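Local coordinates for protein dihydropteroate synthase (Xanthomonas albilineans, PDB 6Q62) that probably catalyses the condensation of para-aminobenzoate with 6-hydroxymethyl-7,8-dihydropterin diphosphate to form 7,8-dihydropteroate, a precursor of folate, at residues 20-25 and 260-265; 60-65 and 96-101; 101-106 and 121-126; 191-196 and 221-226; 244-249 and 266-271. One frame throughout, in Å; residues are numbered along the deposited sequence.

Contact 1: residues 20-25 and 260-265; sequences PRVMGI and LRVHDV. With 6GU (6-chloroguanine), chain E; SO4 (sulfate ion), chain H.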
# COMPACT_ATOMS: atom_id res chain seq x y z
N PRO A 20 -9.68 11.51 1.26
CA PRO A 20 -8.41 11.88 0.59
C PRO A 20 -8.51 11.81 -0.92
O PRO A 20 -9.06 10.86 -1.47
CB PRO A 20 -7.40 10.86 1.14
CG PRO A 20 -8.00 10.41 2.43
CD PRO A 20 -9.49 10.38 2.19
N ARG A 21 -8.01 12.84 -1.58
CA ARG A 21 -8.04 12.98 -3.04
C ARG A 21 -6.63 12.87 -3.60
O ARG A 21 -5.65 13.10 -2.88
CB ARG A 21 -8.71 14.31 -3.43
CG ARG A 21 -10.17 14.42 -2.92
CD ARG A 21 -11.12 13.60 -3.77
NE ARG A 21 -12.49 13.59 -3.26
CZ ARG A 21 -13.49 12.97 -3.87
NH1 ARG A 21 -13.30 12.35 -5.02
NH2 ARG A 21 -14.71 13.00 -3.34
N VAL A 22 -6.54 12.46 -4.86
CA VAL A 22 -5.26 12.20 -5.51
C VAL A 22 -4.91 13.26 -6.52
O VAL A 22 -5.69 13.54 -7.45
CB VAL A 22 -5.24 10.78 -6.11
CG1 VAL A 22 -3.95 10.50 -6.89
CG2 VAL A 22 -5.43 9.72 -5.01
N MET A 23 -3.75 13.87 -6.30
CA MET A 23 -3.17 14.92 -7.16
C MET A 23 -2.11 14.26 -8.05
O MET A 23 -1.06 13.90 -7.56
CB MET A 23 -2.53 16.04 -6.31
CG MET A 23 -1.84 17.12 -7.15
SD MET A 23 -0.83 18.21 -6.09
CE MET A 23 -1.87 19.67 -6.02
N GLY A 24 -2.39 14.11 -9.33
CA GLY A 24 -1.46 13.47 -10.26
C GLY A 24 -0.38 14.42 -10.74
O GLY A 24 -0.69 15.52 -11.17
N ILE A 25 0.90 13.98 -10.66
CA ILE A 25 2.05 14.78 -11.04
C ILE A 25 2.25 14.82 -12.55
O ILE A 25 2.47 13.78 -13.17
CB ILE A 25 3.33 14.27 -10.33
CG1 ILE A 25 3.19 14.39 -8.80
CG2 ILE A 25 4.58 15.01 -10.83
CD1 ILE A 25 4.32 13.69 -7.98
N LEU A 260 -3.09 13.97 -1.83
CA LEU A 260 -1.87 13.14 -1.98
C LEU A 260 -1.28 13.39 -3.34
O LEU A 260 -1.98 13.25 -4.35
CB LEU A 260 -2.19 11.63 -1.81
CG LEU A 260 -2.84 11.28 -0.45
CD1 LEU A 260 -3.48 9.94 -0.50
CD2 LEU A 260 -1.81 11.42 0.72
N ARG A 261 -0.03 13.85 -3.36
CA ARG A 261 0.63 14.26 -4.62
C ARG A 261 1.47 13.10 -5.10
O ARG A 261 2.53 12.81 -4.52
CB ARG A 261 1.45 15.54 -4.40
CG ARG A 261 2.09 16.05 -5.71
CD ARG A 261 2.80 17.40 -5.51
NE ARG A 261 3.38 17.83 -6.79
CZ ARG A 261 4.55 17.43 -7.27
NH1 ARG A 261 5.31 16.59 -6.58
NH2 ARG A 261 4.98 17.86 -8.45
N VAL A 262 1.00 12.43 -6.16
CA VAL A 262 1.63 11.16 -6.57
C VAL A 262 1.94 11.03 -8.05
O VAL A 262 1.24 11.59 -8.89
CB VAL A 262 0.75 9.95 -6.11
CG1 VAL A 262 0.25 10.12 -4.67
CG2 VAL A 262 -0.44 9.74 -7.04
N HIS A 263 2.92 10.15 -8.37
CA HIS A 263 3.19 9.78 -9.76
C HIS A 263 2.30 8.56 -10.11
O HIS A 263 1.78 8.47 -11.22
CB HIS A 263 4.66 9.31 -9.92
CG HIS A 263 5.67 10.37 -9.67
ND1 HIS A 263 6.27 10.51 -8.44
CD2 HIS A 263 6.19 11.29 -10.52
CE1 HIS A 263 7.10 11.54 -8.56
NE2 HIS A 263 7.10 12.03 -9.80
N ASP A 264 2.13 7.63 -9.15
CA ASP A 264 1.46 6.34 -9.37
C ASP A 264 0.00 6.41 -9.00
O ASP A 264 -0.44 5.97 -7.92
CB ASP A 264 2.21 5.26 -8.61
CG ASP A 264 3.67 5.27 -9.05
OD1 ASP A 264 3.95 4.82 -10.18
OD2 ASP A 264 4.52 5.81 -8.30
N VAL A 265 -0.74 7.07 -9.89
CA VAL A 265 -2.15 7.38 -9.63
C VAL A 265 -3.00 6.12 -9.46
O VAL A 265 -3.65 6.01 -8.42
CB VAL A 265 -2.72 8.35 -10.66
CG1 VAL A 265 -4.23 8.52 -10.47
CG2 VAL A 265 -2.01 9.71 -10.56
CL6 6GU E . 5.96 17.23 -1.62
N1 6GU E . 4.45 19.08 -2.30
C2 6GU E . 4.11 20.10 -3.19
N2 6GU E . 3.12 20.86 -2.77
N3 6GU E . 4.74 20.36 -4.39
C4 6GU E . 5.80 19.53 -4.67
C5 6GU E . 6.22 18.48 -3.80
C6 6GU E . 5.48 18.35 -2.67
N7 6GU E . 7.32 17.84 -4.35
C8 6GU E . 7.54 18.53 -5.54
N9 6GU E . 6.65 19.53 -5.76
S SO4 H . 8.47 15.66 -8.67
O1 SO4 H . 8.63 14.56 -9.65
O2 SO4 H . 9.77 16.27 -8.37
O3 SO4 H . 7.58 16.74 -9.24
O4 SO4 H . 7.91 15.17 -7.43

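Contact 2: residues 60-65 and 96-101; sequences LDIGGE and LPLSVD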
# COMPACT_ATOMS: atom_id res chain seq x y z
N LEU A 60 -4.80 17.45 -11.33
CA LEU A 60 -3.49 17.34 -11.95
C LEU A 60 -2.63 18.53 -11.57
O LEU A 60 -3.11 19.64 -11.57
CB LEU A 60 -3.61 17.26 -13.48
CG LEU A 60 -4.46 16.09 -14.03
CD1 LEU A 60 -4.55 16.19 -15.55
CD2 LEU A 60 -3.87 14.73 -13.62
N ASP A 61 -1.37 18.28 -11.20
CA ASP A 61 -0.44 19.34 -10.82
C ASP A 61 0.57 19.46 -11.95
O ASP A 61 1.41 18.57 -12.13
CB ASP A 61 0.26 18.99 -9.53
CG ASP A 61 1.08 20.12 -8.95
OD1 ASP A 61 0.59 21.28 -8.97
OD2 ASP A 61 2.21 19.86 -8.46
N ILE A 62 0.54 20.58 -12.67
CA ILE A 62 1.37 20.81 -13.87
C ILE A 62 2.53 21.72 -13.48
O ILE A 62 2.30 22.84 -13.01
CB ILE A 62 0.48 21.44 -14.98
CG1 ILE A 62 -0.69 20.48 -15.32
CG2 ILE A 62 1.31 21.74 -16.26
CD1 ILE A 62 -1.91 21.17 -15.90
N GLY A 63 3.75 21.22 -13.65
CA GLY A 63 4.93 21.99 -13.27
C GLY A 63 5.98 21.98 -14.36
O GLY A 63 6.19 20.96 -15.00
N GLY A 64 6.65 23.12 -14.55
CA GLY A 64 7.69 23.20 -15.57
C GLY A 64 9.08 23.40 -15.01
O GLY A 64 10.01 23.62 -15.77
N GLU A 65 9.22 23.37 -13.67
CA GLU A 65 10.51 23.59 -13.00
C GLU A 65 10.73 22.59 -11.87
O GLU A 65 9.98 22.57 -10.90
CB GLU A 65 10.58 25.05 -12.49
CG GLU A 65 11.89 25.42 -11.81
CD GLU A 65 12.06 26.89 -11.50
OE1 GLU A 65 11.04 27.56 -11.21
OE2 GLU A 65 13.21 27.37 -11.51
N LEU A 96 -11.06 17.72 -14.83
CA LEU A 96 -10.42 17.83 -13.53
C LEU A 96 -9.94 19.21 -13.18
O LEU A 96 -9.37 19.87 -14.02
CB LEU A 96 -9.16 16.90 -13.49
CG LEU A 96 -9.43 15.41 -13.60
CD1 LEU A 96 -8.11 14.62 -13.38
CD2 LEU A 96 -10.52 14.95 -12.57
N PRO A 97 -9.96 19.57 -11.86
CA PRO A 97 -9.26 20.78 -11.43
C PRO A 97 -7.79 20.64 -11.80
O PRO A 97 -7.23 19.53 -11.77
CB PRO A 97 -9.41 20.73 -9.91
CG PRO A 97 -10.55 19.83 -9.66
CD PRO A 97 -10.51 18.83 -10.72
N LEU A 98 -7.17 21.75 -12.19
CA LEU A 98 -5.77 21.77 -12.58
C LEU A 98 -5.01 22.72 -11.68
O LEU A 98 -5.41 23.86 -11.49
CB LEU A 98 -5.59 22.22 -14.05
CG LEU A 98 -6.38 21.43 -15.09
CD1 LEU A 98 -6.25 22.08 -16.44
CD2 LEU A 98 -5.91 19.96 -15.17
N SER A 99 -3.90 22.24 -11.14
CA SER A 99 -3.02 23.04 -10.31
C SER A 99 -1.76 23.36 -11.11
O SER A 99 -1.32 22.58 -11.96
CB SER A 99 -2.62 22.23 -9.08
OG SER A 99 -1.58 22.86 -8.35
N VAL A 100 -1.20 24.56 -10.88
CA VAL A 100 0.07 24.94 -11.48
C VAL A 100 1.10 24.95 -10.35
O VAL A 100 0.91 25.63 -9.32
CB VAL A 100 0.01 26.27 -12.29
CG1 VAL A 100 -0.46 27.46 -11.43
CG2 VAL A 100 1.35 26.55 -12.97
N ASP A 101 2.16 24.19 -10.53
CA ASP A 101 3.23 24.09 -9.54
C ASP A 101 4.32 25.11 -9.92
O ASP A 101 5.16 24.86 -10.80
CB ASP A 101 3.76 22.65 -9.57
CG ASP A 101 4.90 22.29 -8.66
OD1 ASP A 101 5.47 23.19 -8.04
OD2 ASP A 101 5.23 21.09 -8.58
O HOH W 1 5.74 25.52 -13.35
O HOH W 2 7.37 23.10 -11.22

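Contact 3: residues 101-106 and 121-126; sequences DTFKPE and DVQALR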
# COMPACT_ATOMS: atom_id res chain seq x y z
N ASP A 101 2.16 24.19 -10.53
CA ASP A 101 3.23 24.09 -9.54
C ASP A 101 4.32 25.11 -9.92
O ASP A 101 5.16 24.86 -10.80
CB ASP A 101 3.76 22.65 -9.57
CG ASP A 101 4.90 22.29 -8.66
OD1 ASP A 101 5.47 23.19 -8.04
OD2 ASP A 101 5.23 21.09 -8.58
N THR A 102 4.24 26.29 -9.30
CA THR A 102 5.19 27.38 -9.58
C THR A 102 5.32 28.27 -8.35
O THR A 102 4.38 28.32 -7.55
CB THR A 102 4.70 28.20 -10.78
OG1 THR A 102 5.71 29.18 -11.13
CG2 THR A 102 3.35 28.92 -10.52
N PHE A 103 6.44 28.98 -8.22
CA PHE A 103 6.60 29.96 -7.16
C PHE A 103 6.62 31.37 -7.76
O PHE A 103 6.77 32.35 -7.01
CB PHE A 103 7.88 29.73 -6.31
CG PHE A 103 9.17 29.64 -7.07
CD1 PHE A 103 9.87 30.79 -7.42
CD2 PHE A 103 9.72 28.40 -7.37
CE1 PHE A 103 11.08 30.70 -8.14
CE2 PHE A 103 10.94 28.32 -8.06
CZ PHE A 103 11.61 29.46 -8.44
N LYS A 104 6.49 31.49 -9.10
CA LYS A 104 6.60 32.79 -9.77
C LYS A 104 5.26 33.43 -10.02
O LYS A 104 4.43 32.84 -10.72
CB LYS A 104 7.39 32.64 -11.08
CG LYS A 104 8.80 32.11 -10.87
CD LYS A 104 9.56 32.07 -12.21
CE LYS A 104 10.95 31.50 -12.11
NZ LYS A 104 10.90 30.02 -12.22
N PRO A 105 5.03 34.67 -9.51
CA PRO A 105 3.73 35.32 -9.72
C PRO A 105 3.32 35.48 -11.15
O PRO A 105 2.14 35.38 -11.44
CB PRO A 105 3.86 36.68 -9.03
CG PRO A 105 5.32 36.85 -8.75
CD PRO A 105 5.91 35.49 -8.66
N GLU A 106 4.27 35.73 -12.07
CA GLU A 106 3.94 35.91 -13.49
C GLU A 106 3.40 34.60 -14.03
O GLU A 106 2.48 34.62 -14.84
CB GLU A 106 5.21 36.29 -14.31
CG GLU A 106 5.97 37.52 -13.81
CD GLU A 106 7.07 37.33 -12.77
OE1 GLU A 106 7.03 36.34 -12.00
OE2 GLU A 106 7.97 38.19 -12.72
N ASP A 121 2.48 26.19 -4.48
CA ASP A 121 3.70 26.97 -4.33
C ASP A 121 4.69 26.42 -3.31
O ASP A 121 4.50 26.59 -2.11
CB ASP A 121 3.35 28.43 -4.02
CG ASP A 121 4.55 29.37 -4.01
OD1 ASP A 121 5.68 28.92 -4.26
OD2 ASP A 121 4.35 30.56 -3.74
N VAL A 122 5.81 25.88 -3.79
CA VAL A 122 6.88 25.34 -2.96
C VAL A 122 7.51 26.42 -2.06
O VAL A 122 8.11 26.07 -1.04
CB VAL A 122 7.97 24.56 -3.76
CG1 VAL A 122 7.39 23.31 -4.42
CG2 VAL A 122 8.68 25.45 -4.79
N GLN A 123 7.36 27.71 -2.43
CA GLN A 123 7.89 28.83 -1.65
C GLN A 123 6.86 29.47 -0.70
O GLN A 123 7.19 30.44 -0.02
CB GLN A 123 8.50 29.88 -2.59
CG GLN A 123 9.88 29.47 -3.07
CD GLN A 123 10.92 29.72 -1.99
OE1 GLN A 123 11.52 28.78 -1.44
NE2 GLN A 123 11.14 30.98 -1.64
N ALA A 124 5.63 28.88 -0.61
CA ALA A 124 4.57 29.35 0.29
C ALA A 124 4.34 30.89 0.18
O ALA A 124 4.20 31.59 1.19
CB ALA A 124 4.86 28.95 1.72
N LEU A 125 4.30 31.39 -1.07
CA LEU A 125 4.03 32.79 -1.46
C LEU A 125 5.08 33.78 -0.97
O LEU A 125 4.78 34.97 -0.84
CB LEU A 125 2.61 33.23 -1.05
CG LEU A 125 1.46 32.32 -1.58
CD1 LEU A 125 0.12 32.77 -1.07
CD2 LEU A 125 1.50 32.18 -3.08
N ARG A 126 6.32 33.30 -0.76
CA ARG A 126 7.39 34.19 -0.32
C ARG A 126 8.04 34.97 -1.45
O ARG A 126 8.74 35.95 -1.16
CB ARG A 126 8.45 33.41 0.48
CG ARG A 126 7.93 32.98 1.86
CD ARG A 126 9.00 32.23 2.60
NE ARG A 126 9.23 30.87 2.09
CZ ARG A 126 10.27 30.14 2.47
NH1 ARG A 126 11.16 30.62 3.33
NH2 ARG A 126 10.42 28.90 2.00
O HOH W 3 5.95 25.60 -6.81
O HOH W 4 6.29 32.33 -4.18

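Contact 4: residues 191-196 and 221-226; sequences PGFGFG and AGLSRK. With 6GU (6-chloroguanine), chain E; EDO (1,2-ethanediol), chain F.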
# COMPACT_ATOMS: atom_id res chain seq x y z
N PRO A 191 3.75 19.85 4.53
CA PRO A 191 5.04 19.87 5.26
C PRO A 191 6.27 19.82 4.39
O PRO A 191 7.40 19.94 4.90
CB PRO A 191 4.96 18.64 6.17
CG PRO A 191 4.07 17.71 5.42
CD PRO A 191 3.02 18.58 4.78
N GLY A 192 6.09 19.56 3.11
CA GLY A 192 7.19 19.53 2.15
C GLY A 192 8.14 18.39 2.35
O GLY A 192 9.34 18.61 2.59
N PHE A 193 7.62 17.15 2.30
CA PHE A 193 8.49 15.98 2.47
C PHE A 193 9.64 16.02 1.45
O PHE A 193 9.42 16.30 0.27
CB PHE A 193 7.69 14.68 2.33
CG PHE A 193 6.71 14.46 3.45
CD1 PHE A 193 7.15 14.04 4.69
CD2 PHE A 193 5.34 14.56 3.23
CE1 PHE A 193 6.23 13.81 5.74
CE2 PHE A 193 4.42 14.30 4.27
CZ PHE A 193 4.88 13.92 5.51
N GLY A 194 10.86 15.79 1.93
CA GLY A 194 12.05 15.74 1.09
C GLY A 194 12.73 17.07 0.81
O GLY A 194 13.84 17.07 0.26
N PHE A 195 12.10 18.21 1.17
CA PHE A 195 12.70 19.53 0.94
C PHE A 195 13.48 19.97 2.17
O PHE A 195 12.90 20.44 3.15
CB PHE A 195 11.62 20.54 0.58
CG PHE A 195 11.04 20.34 -0.79
CD1 PHE A 195 9.96 19.48 -0.98
CD2 PHE A 195 11.54 21.03 -1.89
CE1 PHE A 195 9.39 19.33 -2.25
CE2 PHE A 195 10.98 20.86 -3.16
CZ PHE A 195 9.91 20.00 -3.33
N GLY A 196 14.80 19.78 2.11
CA GLY A 196 15.70 20.11 3.21
C GLY A 196 15.39 19.32 4.46
O GLY A 196 15.31 19.87 5.55
N ALA A 221 0.15 15.86 1.20
CA ALA A 221 1.38 15.11 1.49
C ALA A 221 1.88 14.60 0.16
O ALA A 221 1.12 14.04 -0.59
CB ALA A 221 1.09 13.92 2.41
N GLY A 222 3.15 14.79 -0.10
CA GLY A 222 3.79 14.32 -1.32
C GLY A 222 5.06 13.56 -0.97
O GLY A 222 6.07 14.18 -0.67
N LEU A 223 5.04 12.22 -1.00
CA LEU A 223 6.25 11.45 -0.70
C LEU A 223 6.61 10.60 -1.91
O LEU A 223 7.53 9.77 -1.84
CB LEU A 223 6.01 10.52 0.52
CG LEU A 223 5.65 11.17 1.86
CD1 LEU A 223 4.20 10.93 2.21
CD2 LEU A 223 6.49 10.60 2.96
N SER A 224 5.94 10.85 -3.02
CA SER A 224 6.04 10.03 -4.23
C SER A 224 7.44 9.82 -4.79
O SER A 224 8.07 10.72 -5.31
CB SER A 224 5.10 10.55 -5.30
OG SER A 224 5.01 9.58 -6.33
N ARG A 225 7.90 8.55 -4.72
CA ARG A 225 9.18 8.07 -5.25
C ARG A 225 10.36 8.86 -4.72
O ARG A 225 11.43 8.87 -5.34
CB ARG A 225 9.17 8.07 -6.79
CG ARG A 225 8.04 7.21 -7.39
CD ARG A 225 8.10 7.37 -8.88
NE ARG A 225 7.12 6.53 -9.58
CZ ARG A 225 7.24 6.18 -10.86
NH1 ARG A 225 8.25 6.62 -11.58
NH2 ARG A 225 6.33 5.39 -11.42
N LYS A 226 10.17 9.48 -3.56
CA LYS A 226 11.23 10.32 -3.02
C LYS A 226 12.38 9.52 -2.41
O LYS A 226 12.22 8.34 -2.08
CB LYS A 226 10.66 11.34 -2.05
CG LYS A 226 9.81 12.37 -2.82
CD LYS A 226 9.37 13.52 -1.97
CE LYS A 226 8.87 14.60 -2.91
NZ LYS A 226 8.23 15.66 -2.14
CL6 6GU E . 5.96 17.23 -1.62
N1 6GU E . 4.45 19.08 -2.30
C2 6GU E . 4.11 20.10 -3.19
N2 6GU E . 3.12 20.86 -2.77
N3 6GU E . 4.74 20.36 -4.39
C4 6GU E . 5.80 19.53 -4.67
C5 6GU E . 6.22 18.48 -3.80
C6 6GU E . 5.48 18.35 -2.67
N7 6GU E . 7.32 17.84 -4.35
C8 6GU E . 7.54 18.53 -5.54
N9 6GU E . 6.65 19.53 -5.76
C1 EDO F . 13.99 12.86 -3.61
O1 EDO F . 13.35 12.45 -4.78
C2 EDO F . 13.13 13.89 -2.90
O2 EDO F . 13.65 14.13 -1.62
O HOH W 5 5.05 16.88 0.90

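Contact 5: residues 244-249 and 266-271; sequences GSVAAH and AATVDA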
# COMPACT_ATOMS: atom_id res chain seq x y z
N GLY A 244 6.48 1.31 -1.82
CA GLY A 244 6.76 2.08 -0.62
C GLY A 244 6.06 3.44 -0.62
O GLY A 244 5.62 3.92 0.43
N SER A 245 5.95 4.05 -1.82
CA SER A 245 5.27 5.36 -1.99
C SER A 245 3.77 5.21 -1.73
O SER A 245 3.18 6.02 -1.00
CB SER A 245 5.52 5.91 -3.38
OG SER A 245 6.90 6.18 -3.57
N VAL A 246 3.16 4.16 -2.29
CA VAL A 246 1.73 3.92 -2.08
C VAL A 246 1.46 3.69 -0.58
O VAL A 246 0.52 4.27 -0.04
CB VAL A 246 1.23 2.74 -2.96
CG1 VAL A 246 -0.20 2.38 -2.62
CG2 VAL A 246 1.36 3.10 -4.44
N ALA A 247 2.33 2.91 0.10
CA ALA A 247 2.20 2.69 1.53
C ALA A 247 2.30 4.03 2.27
O ALA A 247 1.46 4.31 3.12
CB ALA A 247 3.29 1.75 2.02
N ALA A 248 3.32 4.85 1.94
CA ALA A 248 3.50 6.18 2.58
C ALA A 248 2.27 7.08 2.41
O ALA A 248 1.80 7.69 3.37
CB ALA A 248 4.75 6.86 2.01
N HIS A 249 1.68 7.08 1.21
CA HIS A 249 0.49 7.89 0.95
C HIS A 249 -0.73 7.38 1.69
O HIS A 249 -1.50 8.19 2.22
CB HIS A 249 0.26 8.06 -0.54
CG HIS A 249 1.31 8.96 -1.13
ND1 HIS A 249 2.15 8.54 -2.12
CD2 HIS A 249 1.65 10.23 -0.76
CE1 HIS A 249 2.97 9.56 -2.37
NE2 HIS A 249 2.71 10.59 -1.55
N ALA A 266 -3.04 5.23 -10.45
CA ALA A 266 -3.91 4.04 -10.35
C ALA A 266 -3.64 3.22 -9.10
O ALA A 266 -4.58 2.83 -8.41
CB ALA A 266 -3.73 3.15 -11.60
N ALA A 267 -2.35 3.02 -8.76
CA ALA A 267 -2.01 2.24 -7.57
C ALA A 267 -2.46 2.92 -6.29
O ALA A 267 -2.99 2.24 -5.39
CB ALA A 267 -0.51 1.97 -7.53
N THR A 268 -2.28 4.26 -6.20
CA THR A 268 -2.69 5.00 -5.02
C THR A 268 -4.23 4.99 -4.89
O THR A 268 -4.75 4.78 -3.79
CB THR A 268 -2.11 6.44 -5.06
OG1 THR A 268 -0.67 6.39 -5.20
CG2 THR A 268 -2.47 7.24 -3.79
N VAL A 269 -4.94 5.16 -6.01
CA VAL A 269 -6.40 5.12 -5.99
C VAL A 269 -6.87 3.76 -5.47
O VAL A 269 -7.73 3.70 -4.61
CB VAL A 269 -7.00 5.46 -7.37
CG1 VAL A 269 -8.50 5.13 -7.42
CG2 VAL A 269 -6.75 6.94 -7.67
N ASP A 270 -6.28 2.68 -5.97
CA ASP A 270 -6.64 1.32 -5.50
C ASP A 270 -6.43 1.15 -4.01
O ASP A 270 -7.31 0.64 -3.29
CB ASP A 270 -5.84 0.28 -6.29
CG ASP A 270 -6.35 0.08 -7.70
OD1 ASP A 270 -7.19 0.89 -8.16
OD2 ASP A 270 -5.90 -0.87 -8.36
N ALA A 271 -5.27 1.61 -3.50
CA ALA A 271 -4.98 1.50 -2.07
C ALA A 271 -5.98 2.27 -1.24
O ALA A 271 -6.43 1.77 -0.22
CB ALA A 271 -3.57 2.00 -1.76
O HOH W 6 1.91 6.67 -4.21

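Contact 1: residues 20-25 and 260-265
Val22, Met23 and Gly24 pair with Leu260, Arg261 and Val262 as parallel strands, the first and last strands of a TIM barrel, and so close its wall. The N-to-C directions of the short strand segments differ by 30°. The backbone is the tight part: Met23 N gives to Leu260 O at 2.7 Å, and Val262 N to Met23 O at 2.9 Å. Outside the wall, Val22 CG1 presses on Val262 CG2 at 3.6 Å, beneath helices 242-254 and 265-279. Inside it, the chain of Arg261 runs extended, CG anti to the backbone N (chi1 -176°), with its methylenes beside Met23 SD. This brings the guanidinium to the ligand site, where it is sandwiched: 6-chloroguanine N9 sits 3.2 Å above one face, and Ile25 CG1 lies 3.6 Å from the plane on the opposite face. Toward the partly exposed end the protein packing gives way to ionic contacts. A sulfate, probably from the crystallisation liquor, lies at the guanidinium edge, in plane, gripped by NH2 of Arg261 to O3 (2.9 Å) and NH1 to O4 (3.1 Å). His263, with Ser224 at ND1 and Ile25 CD1 over its ring face, sends NE2 to sulfate O1 at 3.0 Å.

Contact 2: residues 60-65 and 96-101
Leu60 and Leu98 lie side by side and point the same way, CB of Leu60 meeting CD2 of Leu98 at 3.9 Å. Leu96 CD1 comes across Leu60 at about a right angle, touching CG at 4.0 Å, and Ile62 extends this apolar face toward helix 76-93. The backbone hydrogen bonds between these parallel strands are almost straight: Ser99 N to Leu60 O (2.8 Å, 176° at the hydrogen) and Ile62 N to Ser99 O (2.8 Å). The other face is polar. Ser99 OG, anti to its backbone N (chi1 170°), donates to Asp61 OD1 at 2.8 Å on the anti side of the carboxylate. Asp61 OD2 stands only 3.3 Å from Asp101 OD2, the two carboxylate planes 15° apart; a salt bridge from Arg261 and a hydrogen bond from Asn120, both to Asp61 OD2, probably help to offset the repulsion. At the far edge the strands part, and two waters fill in, joining Asp101 O to Gly64 N and to Glu65 N; the first lies 2.7 Å from Asp101 O. Neighbouring parallel strands connected through helix 76-93 form a beta-alpha-beta crossover of the TIM barrel, with Asp101 at the strand end lining the 6-chloroguanine pocket.

Contact 3: residues 101-106 and 121-126
Phe103, Asp121 and Val122 account for most of the buried surface where two loops meet at the C-terminal end of the barrel strands. The CB of Phe103 sits 3.1 Å from Asp121 OD1. Its CG lies between the backbone N and the carbonyl carbon (chi1 54°), the crowded position, which swings the ring off Asp121 and alongside Gln123; the two side chains point the same way, CB to CB at 3.8 Å. Val122 CG2 comes obliquely to Phe103 CD2 at 4.1 Å.

Asp121, at the end of strand 118-121, binds mainly the backbone that follows it. OD1 receives Gln123 N at 2.8 Å, an Asx turn, and OD2 receives Leu125 N at 2.8 Å; both donors stand above the carboxylate plane, so the group is gripped at each oxygen and its rotation is fixed. Polar links between the loops run through water: one molecule donates to Asp121 OD2 and to Phe103 O, the latter at 2.9 Å, while another accepts from Val122 N and donates to Asp101 OD1 at 2.7 Å. Val122 and Asp101 both border the bound 6-chloroguanine, so this second water lies beside the pocket wall.

Thr102 OG1 makes an ST turn with Lys104 N before helix 105-114 and also bonds Glu79. The loop 121-126, leading from strand 118-121 to helix 130-137, packs Leu125 on helix 130-137 and Ala124 and Arg126 on helix 162-179.

Contact 4: residues 191-196 and 221-226
Phe193 and Leu223 mark the closest backbone approach of two irregular loops, with CA atoms 6.0 Å apart. Each loop is folded by a type II beta turn: Phe195 N returns to Gly192 O at 3.1 Å, and Lys226 N to Leu223 O at 3.2 Å. Glycines take the positive phi values in the first loop, Gly194 having 86°. A water ties the backbones together, accepting from Phe193 N at 2.9 Å and from Gly222 N at 3.0 Å.

Phe193 buries more surface than any other residue of the contact. Its CG is anti to the carbonyl carbon (chi1 -68°), and the ring turns one face to Leu223, whose CD2 lies 4.0 Å from the centroid and 14° off the ring normal, a CH-pi contact. Ala221 CB approaches the ring edge, near its plane, 3.8 Å from Phe193 CE2. Leu205 and Leu206 of helix 199-207 add to the apolar surroundings of this ring.

The two loops follow strands 187-190 and 220-221 and so stand at the C-terminal mouth of the TIM barrel, where dihydropteroate synthases bind the pterin. Here 6-chloroguanine occupies the site. Phe195 meets the ligand with its ring edge, CE1 3.3 Å from N7, while Gly222, having no side chain, lets the chlorine come close to its backbone. Lys226 stretches from the second loop with its chain extended beyond CG and runs its methylenes past Phe193 O. Its NZ is modelled as donating to Phe193 O, Gly222 O and ligand N7, but it sits too near the chlorine, so the exact pattern of these bonds is doubtful.

Contact 5: residues 244-249 and 266-271
Val246 fills the gap between two helices with both of its methyls. The apolar contacts are few and close: CG1, anti to the backbone N (chi1 173°), reaches Ala271 CB at 3.5 Å, tighter than usual van der Waals contact, while CG2 touches Ala267 CB at 3.8 Å and passes Thr268 OG1 at 3.9 Å. One turn on, His249 CB lies 4.3 Å from Thr268 CG2. The partners on segment 266-271 are small, and the axes come within 9.5 Å of each other, crossing at -43°.

Polar contact is indirect. A water lies between His249 ND1 and Thr268 OG1, 2.8 Å from each, and donates to the threonine. Both side chains have further partners: Thr268 OG1 bonds to Asp264 O, at the N-cap position just before helix 265-279, and His249 NE2 to Leu223 N in the loop that follows strand 220-221. The histidine thus links the helix layer to the ligand-site loop.

The second subunit packs close by: Ala267 and Ala271, which meet Val246, also touch Ala243 and Ala247 of the neighbouring subunit, and Asp270 forms a salt bridge with Arg235 of that subunit. Val246 and Ala267 also belong to the site that binds indole-2-carboxylic acid. With methyl groups at its centre and a single water at its inner edge, the contact joins the last two large barrel helices chiefly through close van der Waals packing, which small alanine side chains permit.

Overall arrangement
Contacts 1 and 2 are parts of one barrel wall, their centres 11 Å apart and strands 21-27 and 59-63 adjacent; Arg261 NE and Asp61 OD2, 2.9 Å apart, join them beside the 6-chloroguanine pocket. Contacts 2 and 3 share Asp101. Contact 4, centred about 12 Å from contact 1, borders the same 6-chloroguanine, and Val122 CG1 of contact 3 packs on Phe195 CZ of contact 4 at 4.3 Å. Contact 5 lies behind the wall, its centre 9 Å from that of contact 1, and touches contact 4, for instance through Ser245 OG and Arg225 N, 2.8 Å apart. Contacts 3 and 5 are farthest apart, about 27 Å between centres.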